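Local atomic coordinates of alpha-L-arabinofuranosidase B (Aspergillus kawachii, PDB entry 6SXT), a protein that hydrolyses terminal non-reducing alpha-L-arabinofuranoside residues from arabinoxylan, arabinan and arabinogalactan side chains, working by a retaining mechanism through a covalent enzyme intermediate. Residues Asp173-Met179 with Asp203-Asn207; Asp163-Thr169 with Lys270-Leu276; Ser210-Glu214 with Arg259-Ser263; Lys233-Trp239 with Tyr299-Glu305. All coordinates share one frame; numbering follows the deposited sequence. Where two conformers were deposited one is given.

Contact 1: Asp173-Met179 with Asp203-Asn207; sequences DTGAGHM and DMENN. With LXE ([(1~{S},2~{S},3~{S},4~{S})-2-(hydroxymethyl)-3,4-bis(oxidanyl)cyclopentyl]azanium), chain G.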
# COMPACT_ATOMS: atom_id res chain seq x y z
N ASP A 173 -6.08 22.54 1.30
CA ASP A 173 -5.63 23.00 2.63
C ASP A 173 -6.47 24.21 3.05
O ASP A 173 -6.21 25.30 2.52
CB ASP A 173 -4.14 23.31 2.58
CG ASP A 173 -3.53 23.71 3.90
OD1 ASP A 173 -4.29 24.06 4.84
OD2 ASP A 173 -2.28 23.76 3.94
N THR A 174 -7.39 24.02 3.95
CA THR A 174 -8.25 25.07 4.53
C THR A 174 -7.75 25.51 5.90
O THR A 174 -8.48 26.25 6.58
CB THR A 174 -9.70 24.61 4.52
OG1 THR A 174 -9.76 23.38 5.28
CG2 THR A 174 -10.18 24.39 3.11
N GLY A 175 -6.58 25.05 6.31
CA GLY A 175 -5.90 25.59 7.49
C GLY A 175 -5.67 24.65 8.64
O GLY A 175 -6.31 23.56 8.71
N ALA A 176 -4.89 25.11 9.59
CA ALA A 176 -4.64 24.40 10.86
C ALA A 176 -5.97 23.98 11.47
O ALA A 176 -6.93 24.81 11.60
CB ALA A 176 -3.85 25.29 11.81
N GLY A 177 -6.06 22.73 11.94
CA GLY A 177 -7.25 22.23 12.62
C GLY A 177 -8.32 21.66 11.72
O GLY A 177 -9.34 21.22 12.26
N HIS A 178 -8.11 21.68 10.41
CA HIS A 178 -9.09 21.19 9.42
C HIS A 178 -8.79 19.74 9.02
O HIS A 178 -9.30 19.26 8.01
CB HIS A 178 -9.15 22.11 8.19
CG HIS A 178 -9.79 23.43 8.54
ND1 HIS A 178 -11.07 23.76 8.11
CD2 HIS A 178 -9.36 24.48 9.28
CE1 HIS A 178 -11.40 24.97 8.58
NE2 HIS A 178 -10.36 25.46 9.25
N MET A 179 -8.01 19.06 9.85
CA MET A 179 -7.72 17.62 9.67
C MET A 179 -7.52 17.01 11.04
O MET A 179 -7.07 17.67 12.00
CB MET A 179 -6.42 17.41 8.88
CG MET A 179 -6.64 17.48 7.40
SD MET A 179 -5.12 17.32 6.48
CE MET A 179 -4.88 15.56 6.78
N ASP A 203 -1.95 14.04 11.86
CA ASP A 203 -2.00 15.14 10.87
C ASP A 203 -3.17 16.01 11.28
O ASP A 203 -4.34 15.59 11.19
CB ASP A 203 -2.10 14.58 9.46
CG ASP A 203 -1.89 15.60 8.36
OD1 ASP A 203 -1.85 16.82 8.74
OD2 ASP A 203 -1.67 15.13 7.19
N MET A 204 -2.86 17.26 11.67
CA MET A 204 -3.90 18.25 12.05
C MET A 204 -3.91 19.40 11.03
O MET A 204 -4.62 20.37 11.31
CB MET A 204 -3.65 18.77 13.46
CG MET A 204 -3.78 17.70 14.51
SD MET A 204 -3.85 18.39 16.20
CE MET A 204 -3.44 16.93 17.16
N GLU A 205 -3.23 19.21 9.91
CA GLU A 205 -3.04 20.17 8.79
C GLU A 205 -1.98 21.22 9.19
O GLU A 205 -2.06 21.81 10.28
CB GLU A 205 -4.36 20.80 8.36
CG GLU A 205 -4.26 21.67 7.11
CD GLU A 205 -3.78 20.97 5.85
OE1 GLU A 205 -4.52 20.78 4.89
OE2 GLU A 205 -2.47 20.50 5.77
N ASN A 206 -1.04 21.38 8.27
CA ASN A 206 0.17 22.22 8.40
C ASN A 206 0.96 21.76 9.61
O ASN A 206 1.75 22.53 10.19
CB ASN A 206 -0.19 23.71 8.48
CG ASN A 206 -1.08 24.15 7.33
OD1 ASN A 206 -1.98 24.95 7.55
ND2 ASN A 206 -0.85 23.66 6.13
N ASN A 207 0.87 20.48 9.93
CA ASN A 207 1.64 19.88 11.04
C ASN A 207 1.26 18.39 11.09
O ASN A 207 0.10 18.11 11.19
CB ASN A 207 1.38 20.53 12.39
CG ASN A 207 2.48 21.50 12.84
OD1 ASN A 207 3.68 21.21 12.73
ND2 ASN A 207 2.05 22.71 13.20
C1' LXE G . -1.94 20.03 4.57
C2' LXE G . -2.27 18.60 4.13
O2' LXE G . -3.63 18.40 4.00
C3' LXE G . -1.66 17.83 5.23
O3' LXE G . -1.67 16.39 4.87
C4' LXE G . -0.25 18.38 5.21
C5' LXE G . 0.47 18.20 6.54
O5' LXE G . -0.24 18.71 7.66
C6' LXE G . -0.46 19.90 4.83
N1' LXE G . 0.35 20.11 3.59
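With CG anti to the backbone N in both D173 (chi1 -177°) and E205 (chi1 -173°), and the E205 chain bent at chi2, the D173 carboxylate and the esterified carboxyl group of E205 are stacked, planes 17° apart, D173 CG being 3.2 Å from E205 OE1. D173 OD2 accepts a short hydrogen bond of 2.6 Å from N206 ND2 on its syn side. D173 OD1 accepts from G175 N, an Asx turn that fixes the rotation of the carboxylate. G177 N donates to M204 O at 2.8 Å and ties the 175-178 type II turn to the nucleophile loop. The extended chi2 of M179 carries SD to the inhibitor's O2', and the bend at chi3 turns CE to 3.3 Å from D203 OD2. This is the arabinose pocket: E205, the nucleophile, is bonded through OE2 to C1' of the cyclopentyl inhibitor (1.4 Å), while D203 OD1 and OD2 accept hydrogen bonds from O5' and O3'. E205 OE2 also accepts one from N206 N on its anti lone pair, and OE1 one from the inhibitor's O2' at 2.7 Å. Both oxygens of the E205 ester are thus engaged, consistent with a mimic of the glycosyl-enzyme intermediate of a retaining glycosidase.

Contact 2: Asp163-Thr169 with Lys270-Leu276; sequences DYGNAET and KEGAIIL. With EDO (1,2-ethanediol), chain N.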
# COMPACT_ATOMS: atom_id res chain seq x y z
N ASP A 163 -1.84 8.99 5.31
CA ASP A 163 -2.85 9.31 6.33
C ASP A 163 -4.07 8.39 6.25
O ASP A 163 -4.42 7.89 5.19
CB ASP A 163 -3.37 10.73 6.29
CG ASP A 163 -2.39 11.82 6.66
OD1 ASP A 163 -1.24 11.53 6.99
OD2 ASP A 163 -2.84 13.03 6.54
N TYR A 164 -4.74 8.24 7.38
CA TYR A 164 -6.10 7.67 7.43
C TYR A 164 -6.87 8.47 8.45
O TYR A 164 -6.47 8.54 9.64
CB TYR A 164 -6.11 6.19 7.82
CG TYR A 164 -7.48 5.61 7.99
CD1 TYR A 164 -8.34 5.51 6.90
CD2 TYR A 164 -7.99 5.22 9.22
CE1 TYR A 164 -9.62 4.99 7.02
CE2 TYR A 164 -9.26 4.68 9.37
CZ TYR A 164 -10.09 4.56 8.26
OH TYR A 164 -11.35 4.05 8.44
N GLY A 165 -7.98 9.09 8.02
CA GLY A 165 -8.87 9.77 8.95
C GLY A 165 -9.54 11.00 8.39
O GLY A 165 -9.86 11.06 7.22
N ASN A 166 -9.77 11.98 9.27
CA ASN A 166 -10.71 13.10 9.04
C ASN A 166 -10.00 14.21 8.27
O ASN A 166 -8.87 14.60 8.66
CB ASN A 166 -11.21 13.61 10.39
CG ASN A 166 -12.51 14.37 10.36
OD1 ASN A 166 -12.66 15.28 9.52
ND2 ASN A 166 -13.46 14.01 11.20
N ALA A 167 -10.62 14.70 7.20
CA ALA A 167 -9.98 15.70 6.35
C ALA A 167 -10.98 16.67 5.74
O ALA A 167 -12.14 16.64 6.08
CB ALA A 167 -9.12 15.04 5.33
N GLU A 168 -10.46 17.48 4.82
CA GLU A 168 -11.22 18.59 4.22
C GLU A 168 -12.11 18.08 3.10
O GLU A 168 -11.68 17.25 2.28
CB GLU A 168 -10.25 19.59 3.64
CG GLU A 168 -9.42 20.29 4.69
CD GLU A 168 -8.03 19.72 4.85
OE1 GLU A 168 -7.85 18.53 4.52
OE2 GLU A 168 -7.12 20.52 5.26
N THR A 169 -13.34 18.59 2.99
CA THR A 169 -14.26 18.15 1.94
C THR A 169 -13.88 18.70 0.57
O THR A 169 -14.36 18.15 -0.41
CB THR A 169 -15.70 18.51 2.26
OG1 THR A 169 -15.76 19.92 2.50
CG2 THR A 169 -16.21 17.79 3.48
N LYS A 270 -12.78 20.40 12.22
CA LYS A 270 -12.80 19.20 11.34
C LYS A 270 -13.95 19.31 10.35
O LYS A 270 -15.04 19.88 10.71
CB LYS A 270 -12.91 17.96 12.18
CG LYS A 270 -11.70 17.80 13.10
CD LYS A 270 -11.74 16.51 13.83
CE LYS A 270 -12.95 16.32 14.65
NZ LYS A 270 -12.90 17.24 15.83
N GLU A 271 -13.76 18.75 9.16
CA GLU A 271 -14.76 18.88 8.07
C GLU A 271 -15.50 17.57 7.81
O GLU A 271 -16.51 17.61 7.11
CB GLU A 271 -14.05 19.42 6.85
CG GLU A 271 -13.39 20.78 7.11
CD GLU A 271 -12.96 21.52 5.86
OE1 GLU A 271 -13.22 21.04 4.75
OE2 GLU A 271 -12.25 22.56 6.02
N GLY A 272 -14.99 16.42 8.32
CA GLY A 272 -15.73 15.16 8.22
C GLY A 272 -15.45 14.33 6.97
O GLY A 272 -15.99 13.24 6.89
N ALA A 273 -14.59 14.74 6.06
CA ALA A 273 -14.22 13.90 4.90
C ALA A 273 -13.32 12.77 5.43
O ALA A 273 -12.71 12.95 6.50
CB ALA A 273 -13.51 14.71 3.85
N ILE A 274 -13.16 11.72 4.63
CA ILE A 274 -12.25 10.63 4.98
C ILE A 274 -11.22 10.48 3.89
O ILE A 274 -11.59 10.39 2.70
CB ILE A 274 -13.04 9.33 5.18
CG1 ILE A 274 -14.23 9.54 6.09
CG2 ILE A 274 -12.11 8.23 5.69
CD1 ILE A 274 -15.10 8.29 6.24
N ILE A 275 -9.95 10.35 4.30
CA ILE A 275 -8.84 10.12 3.35
C ILE A 275 -8.12 8.83 3.72
O ILE A 275 -8.12 8.45 4.92
CB ILE A 275 -7.83 11.27 3.31
CG1 ILE A 275 -7.32 11.61 4.70
CG2 ILE A 275 -8.43 12.46 2.56
CD1 ILE A 275 -6.28 12.73 4.78
N LEU A 276 -7.52 8.20 2.74
CA LEU A 276 -6.64 7.04 2.97
C LEU A 276 -5.46 7.13 2.01
O LEU A 276 -5.68 7.11 0.78
CB LEU A 276 -7.40 5.74 2.78
CG LEU A 276 -6.50 4.50 2.83
CD1 LEU A 276 -5.78 4.36 4.15
CD2 LEU A 276 -7.31 3.26 2.54
C1 EDO N . -17.48 21.96 6.25
O1 EDO N . -16.81 21.81 5.03
C2 EDO N . -17.97 20.67 6.82
O2 EDO N . -18.65 20.86 8.07
O HOH W 1 -11.21 17.53 9.06
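G165 and I275 form a hydrogen-bonded pair in the antiparallel pairing that runs from Y164-L276 to A167-A273, where the chain turns a corner at G165 and passes from one small sheet of the catalytic domain to another. G165 and I275 exchange two backbone bonds, as do A167 and A273. I275 can be followed outward on the face it shares with A167: CB branches into CG2, 3.8 Å from A167 CB, and CG1, which lies near G165 O. With CG1 held between the backbone N and the carbonyl carbon (chi1 53°) and chi2 extended (179°), CD1 lies over A167 CB at 3.7 Å and reaches D163 CB, the D163 and I275 side chains lying side by side and pointing the same way. D163 itself lines the arabinose pocket. On the other face, Y164 CD1 meets L276 CD1 obliquely at 3.9 Å. Past the strands, E271 reaches back with an extended chain; its OE1 accepts T169 N on the anti side, and OE2 is bound by H178 and T174. N166 ND2 is held by A139 and E145. N166 OD1 receives G272 N at 2.9 Å and also a water proton at 2.7 Å, the same water accepting from E271 N.

Contact 3: Ser210-Glu214 with Arg259-Ser263; sequences SGADE and RPDYS. With EDO (1,2-ethanediol), chain P.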
# COMPACT_ATOMS: atom_id res chain seq x y z
N SER A 210 3.83 14.62 16.74
CA SER A 210 4.29 13.44 17.51
C SER A 210 4.02 13.63 18.99
O SER A 210 4.32 12.75 19.82
CB SER A 210 5.74 13.18 17.25
OG SER A 210 6.51 14.36 17.57
N GLY A 211 3.36 14.72 19.36
CA GLY A 211 2.94 15.04 20.73
C GLY A 211 2.59 16.52 20.84
O GLY A 211 2.39 17.14 19.81
N ALA A 212 2.61 17.05 22.06
CA ALA A 212 2.19 18.45 22.34
C ALA A 212 3.05 19.46 21.58
O ALA A 212 2.53 20.56 21.24
CB ALA A 212 2.26 18.69 23.84
N ASP A 213 4.34 19.22 21.37
CA ASP A 213 5.26 20.22 20.83
C ASP A 213 5.36 20.09 19.31
O ASP A 213 5.30 18.96 18.77
CB ASP A 213 6.64 20.16 21.51
CG ASP A 213 6.60 20.53 22.99
OD1 ASP A 213 5.70 21.29 23.38
OD2 ASP A 213 7.42 20.00 23.77
N GLU A 214 5.50 21.20 18.59
CA GLU A 214 5.94 21.13 17.19
C GLU A 214 7.30 20.45 17.14
O GLU A 214 8.08 20.56 18.17
CB GLU A 214 6.03 22.47 16.44
CG GLU A 214 4.67 22.98 15.95
CD GLU A 214 4.73 24.34 15.28
OE1 GLU A 214 5.73 25.06 15.50
OE2 GLU A 214 3.82 24.68 14.53
N ARG A 259 -4.37 19.89 23.21
CA ARG A 259 -3.96 20.26 21.87
C ARG A 259 -2.65 21.02 21.86
O ARG A 259 -2.35 21.67 22.89
CB ARG A 259 -4.94 21.14 21.09
CG ARG A 259 -6.30 20.49 20.82
CD ARG A 259 -6.30 19.59 19.59
NE ARG A 259 -7.54 18.83 19.61
CZ ARG A 259 -7.77 17.75 18.83
NH1 ARG A 259 -6.89 17.35 17.95
NH2 ARG A 259 -8.90 17.14 18.98
N PRO A 260 -1.84 20.92 20.79
CA PRO A 260 -0.59 21.64 20.67
C PRO A 260 -0.92 23.13 20.84
O PRO A 260 -1.89 23.57 20.25
CB PRO A 260 -0.08 21.34 19.28
CG PRO A 260 -0.72 19.99 18.91
CD PRO A 260 -2.06 20.07 19.58
N ASP A 261 -0.13 23.83 21.65
CA ASP A 261 -0.41 25.25 22.00
C ASP A 261 0.15 26.10 20.84
O ASP A 261 1.13 26.85 21.02
CB ASP A 261 0.12 25.56 23.42
CG ASP A 261 -0.60 24.91 24.63
OD1 ASP A 261 -1.84 24.80 24.65
OD2 ASP A 261 0.08 24.53 25.61
N TYR A 262 -0.40 25.98 19.63
CA TYR A 262 -0.06 26.77 18.42
C TYR A 262 -1.38 27.21 17.77
O TYR A 262 -2.39 26.54 17.96
CB TYR A 262 0.77 26.00 17.40
CG TYR A 262 2.04 25.43 17.96
CD1 TYR A 262 2.03 24.19 18.58
CD2 TYR A 262 3.24 26.12 17.92
CE1 TYR A 262 3.15 23.67 19.18
CE2 TYR A 262 4.38 25.62 18.52
CZ TYR A 262 4.33 24.38 19.14
OH TYR A 262 5.42 23.82 19.73
N SER A 263 -1.41 28.40 17.15
CA SER A 263 -2.65 29.01 16.61
C SER A 263 -3.34 28.03 15.67
O SER A 263 -2.68 27.58 14.72
CB SER A 263 -2.38 30.31 15.85
OG SER A 263 -2.12 31.38 16.74
C1 EDO P . 6.28 12.84 24.59
O1 EDO P . 7.56 13.48 24.44
C2 EDO P . 5.08 13.26 23.77
O2 EDO P . 4.51 12.38 22.69
O HOH W 2 2.29 22.75 22.81
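P260 opens the contact by resting its CA and CB on A212 O, each 3.4 Å from that oxygen, CA as a C-H donor. The proline ring also packs on W239 and F209. At D261 the chain makes an inverse gamma turn, closed by a weak bond from Y262 N to P260 O, and the D261 amide is linked to A212 through a water: D261 N donates to the water at 2.9 Å, and the water donates to A212 O at 2.7 Å. That carbonyl lies near the plane of the Y262 ring, at its edge. Two irregular loops of the catalytic domain meet here, one after strand 208-209 and the other after strand 250-257, with no strand pairing between them. Y262 then points its ring into the first loop, CG anti to its own carbonyl carbon (chi1 -55°). Its OH accepts E214 N in a nearly straight bond of 2.9 Å (164°). E214 folds back over the same ring: CG sits above its centre, 3.5 Å from the centroid, in a CH-pi contact, and the extended chain carries the carboxylate onward, stacked 14° from the ring plane, with OE1 3.4 Å from Y262 CE2. E214 OE2 is hydrogen-bonded to N207 ND2.

Contact 4: Lys233-Trp239 with Tyr299-Glu305; sequences KGGADKW and YPSDDTE. With EDO (1,2-ethanediol), chain B.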
# COMPACT_ATOMS: atom_id res chain seq x y z
N LYS A 233 -7.25 9.54 18.90
CA LYS A 233 -8.55 10.09 19.30
C LYS A 233 -8.35 11.56 19.64
O LYS A 233 -7.22 11.96 19.94
CB LYS A 233 -9.15 9.31 20.47
CG LYS A 233 -8.25 9.11 21.69
CD LYS A 233 -8.80 8.07 22.62
CE LYS A 233 -7.89 7.74 23.78
NZ LYS A 233 -8.42 6.55 24.52
N GLY A 234 -9.44 12.30 19.44
CA GLY A 234 -9.41 13.75 19.63
C GLY A 234 -10.74 14.23 20.14
O GLY A 234 -11.78 13.80 19.67
N GLY A 235 -10.70 15.17 21.07
CA GLY A 235 -11.91 15.82 21.57
C GLY A 235 -11.57 17.28 21.88
O GLY A 235 -10.64 17.80 21.33
N ALA A 236 -12.35 17.86 22.80
CA ALA A 236 -12.22 19.29 23.16
C ALA A 236 -10.93 19.52 23.96
O ALA A 236 -10.94 19.15 25.13
CB ALA A 236 -13.47 19.66 23.93
N ASP A 237 -9.94 20.03 23.28
CA ASP A 237 -8.58 20.30 23.80
C ASP A 237 -8.03 19.03 24.44
O ASP A 237 -7.32 19.09 25.47
CB ASP A 237 -8.61 21.42 24.85
CG ASP A 237 -7.28 22.09 25.02
OD1 ASP A 237 -6.41 21.90 24.20
OD2 ASP A 237 -7.20 22.93 25.94
N LYS A 238 -8.28 17.88 23.81
CA LYS A 238 -7.56 16.66 24.25
C LYS A 238 -7.36 15.78 23.00
O LYS A 238 -8.24 15.78 22.11
CB LYS A 238 -8.26 15.83 25.33
CG LYS A 238 -9.68 15.37 25.08
CD LYS A 238 -10.34 14.70 26.31
CE LYS A 238 -11.69 14.08 25.99
NZ LYS A 238 -12.37 13.59 27.22
N TRP A 239 -6.26 15.04 22.96
CA TRP A 239 -6.07 14.04 21.88
C TRP A 239 -5.02 13.05 22.34
O TRP A 239 -4.33 13.28 23.36
CB TRP A 239 -5.66 14.71 20.57
CG TRP A 239 -4.36 15.41 20.64
CD1 TRP A 239 -4.11 16.57 21.35
CD2 TRP A 239 -3.13 15.04 20.03
NE1 TRP A 239 -2.84 16.96 21.14
CE2 TRP A 239 -2.17 16.01 20.37
CE3 TRP A 239 -2.71 13.97 19.21
CZ2 TRP A 239 -0.85 15.93 19.96
CZ3 TRP A 239 -1.42 13.91 18.81
CH2 TRP A 239 -0.48 14.86 19.18
N TYR A 299 -15.31 10.00 21.96
CA TYR A 299 -13.91 9.84 22.34
C TYR A 299 -13.74 8.51 23.05
O TYR A 299 -14.20 8.33 24.16
CB TYR A 299 -13.51 10.96 23.31
CG TYR A 299 -12.04 11.07 23.58
CD1 TYR A 299 -11.21 11.84 22.80
CD2 TYR A 299 -11.49 10.52 24.72
CE1 TYR A 299 -9.87 12.01 23.07
CE2 TYR A 299 -10.15 10.68 25.02
CZ TYR A 299 -9.33 11.44 24.21
OH TYR A 299 -8.02 11.66 24.45
N PRO A 300 -13.16 7.47 22.39
CA PRO A 300 -13.18 6.14 23.01
C PRO A 300 -12.33 6.10 24.27
O PRO A 300 -11.29 6.76 24.34
CB PRO A 300 -12.50 5.25 21.96
CG PRO A 300 -12.73 5.98 20.67
CD PRO A 300 -12.60 7.45 21.04
N SER A 301 -12.82 5.32 25.23
CA SER A 301 -12.03 5.03 26.45
C SER A 301 -10.80 4.21 26.08
O SER A 301 -10.78 3.46 25.10
CB SER A 301 -12.84 4.35 27.48
OG SER A 301 -13.21 3.02 27.09
N ASP A 302 -9.77 4.29 26.93
CA ASP A 302 -8.62 3.40 26.80
C ASP A 302 -9.10 1.94 26.84
O ASP A 302 -8.53 1.12 26.09
CB ASP A 302 -7.51 3.61 27.84
CG ASP A 302 -6.68 4.86 27.67
OD1 ASP A 302 -7.02 5.70 26.76
OD2 ASP A 302 -5.67 4.99 28.38
N ASP A 303 -10.06 1.64 27.72
CA ASP A 303 -10.56 0.26 27.89
C ASP A 303 -11.15 -0.23 26.56
O ASP A 303 -10.89 -1.38 26.18
CB ASP A 303 -11.65 0.18 28.95
CG ASP A 303 -12.06 -1.25 29.28
OD1 ASP A 303 -11.22 -1.99 29.84
OD2 ASP A 303 -13.22 -1.60 28.98
N THR A 304 -11.93 0.59 25.91
CA THR A 304 -12.59 0.19 24.63
C THR A 304 -11.49 -0.12 23.63
O THR A 304 -11.53 -1.15 22.98
CB THR A 304 -13.48 1.31 24.13
OG1 THR A 304 -14.59 1.44 25.03
CG2 THR A 304 -13.97 1.12 22.72
N GLU A 305 -10.52 0.78 23.47
CA GLU A 305 -9.40 0.53 22.55
C GLU A 305 -8.61 -0.72 22.92
O GLU A 305 -8.20 -1.47 22.04
CB GLU A 305 -8.48 1.73 22.52
CG GLU A 305 -9.13 2.91 21.83
CD GLU A 305 -8.28 4.16 21.97
OE1 GLU A 305 -7.65 4.33 23.06
OE2 GLU A 305 -8.24 4.97 21.01
C1 EDO B . -14.56 15.80 24.50
O1 EDO B . -14.67 16.68 23.49
C2 EDO B . -15.79 15.06 24.66
O2 EDO B . -15.45 13.69 24.84
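K233 and K238 sandwich the ring of Y299, one lysine over each face. Y299 has CG anti to its backbone N (chi1 -169°), which turns the ring in between them. Both lysines start with CG wedged between backbone N and carbonyl carbon (chi1 52° in K233) and then run fully extended, yet they use the ring differently. K238 brings CE above the ring centre in a CH-pi contact, 3.6 Å from the centroid, and its NZ makes a cation-pi contact on the same face at 4.4 Å. K233 crosses the opposite face at about a right angle, CD making a CH-pi contact 3.9 Å from the centroid. The two lysines belong to neighbouring antiparallel strands of a beta hairpin, 227-235 and 238-245, joined by a type II turn from G235 to K238, while Y299 lies just ahead of helix 302-315, whose N-cap is S301. Beyond the ring, K233 NZ is gripped by three oxygens at and just ahead of the helix start: salt bridges to D302 OD1 and E305 OE1, both 2.8 Å, form a network, and P300 O accepts a hydrogen bond at 2.9 Å. D302 OD1 is met nearly head-on, E305 OE1 from above the carboxylate plane. E305 OE1 has a second cationic partner in R242.

Overall arrangement
Following the chain from the N terminus, 163-169 comes first and is met by 270-276 about a hundred residues later, so contact 2 closes a long loop. Contact 1 shuts early within it, when 203-207 returns to 173-179. Contact 3 follows in series, 210-214 meeting 259-263 before contact 2 closes. Strand hairpin 227-245 leaves from between these segments, and its partner 299-305 lies beyond 270-276, so contact 4 crosses both contact 2 and contact 3. All four lie in the catalytic domain. D163 and E168 of contact 2 approach the pocket acids D203 and E205 of contact 1, N207 bridges contact 1 to contact 3, and R259 reaches the hairpin turn of contact 4.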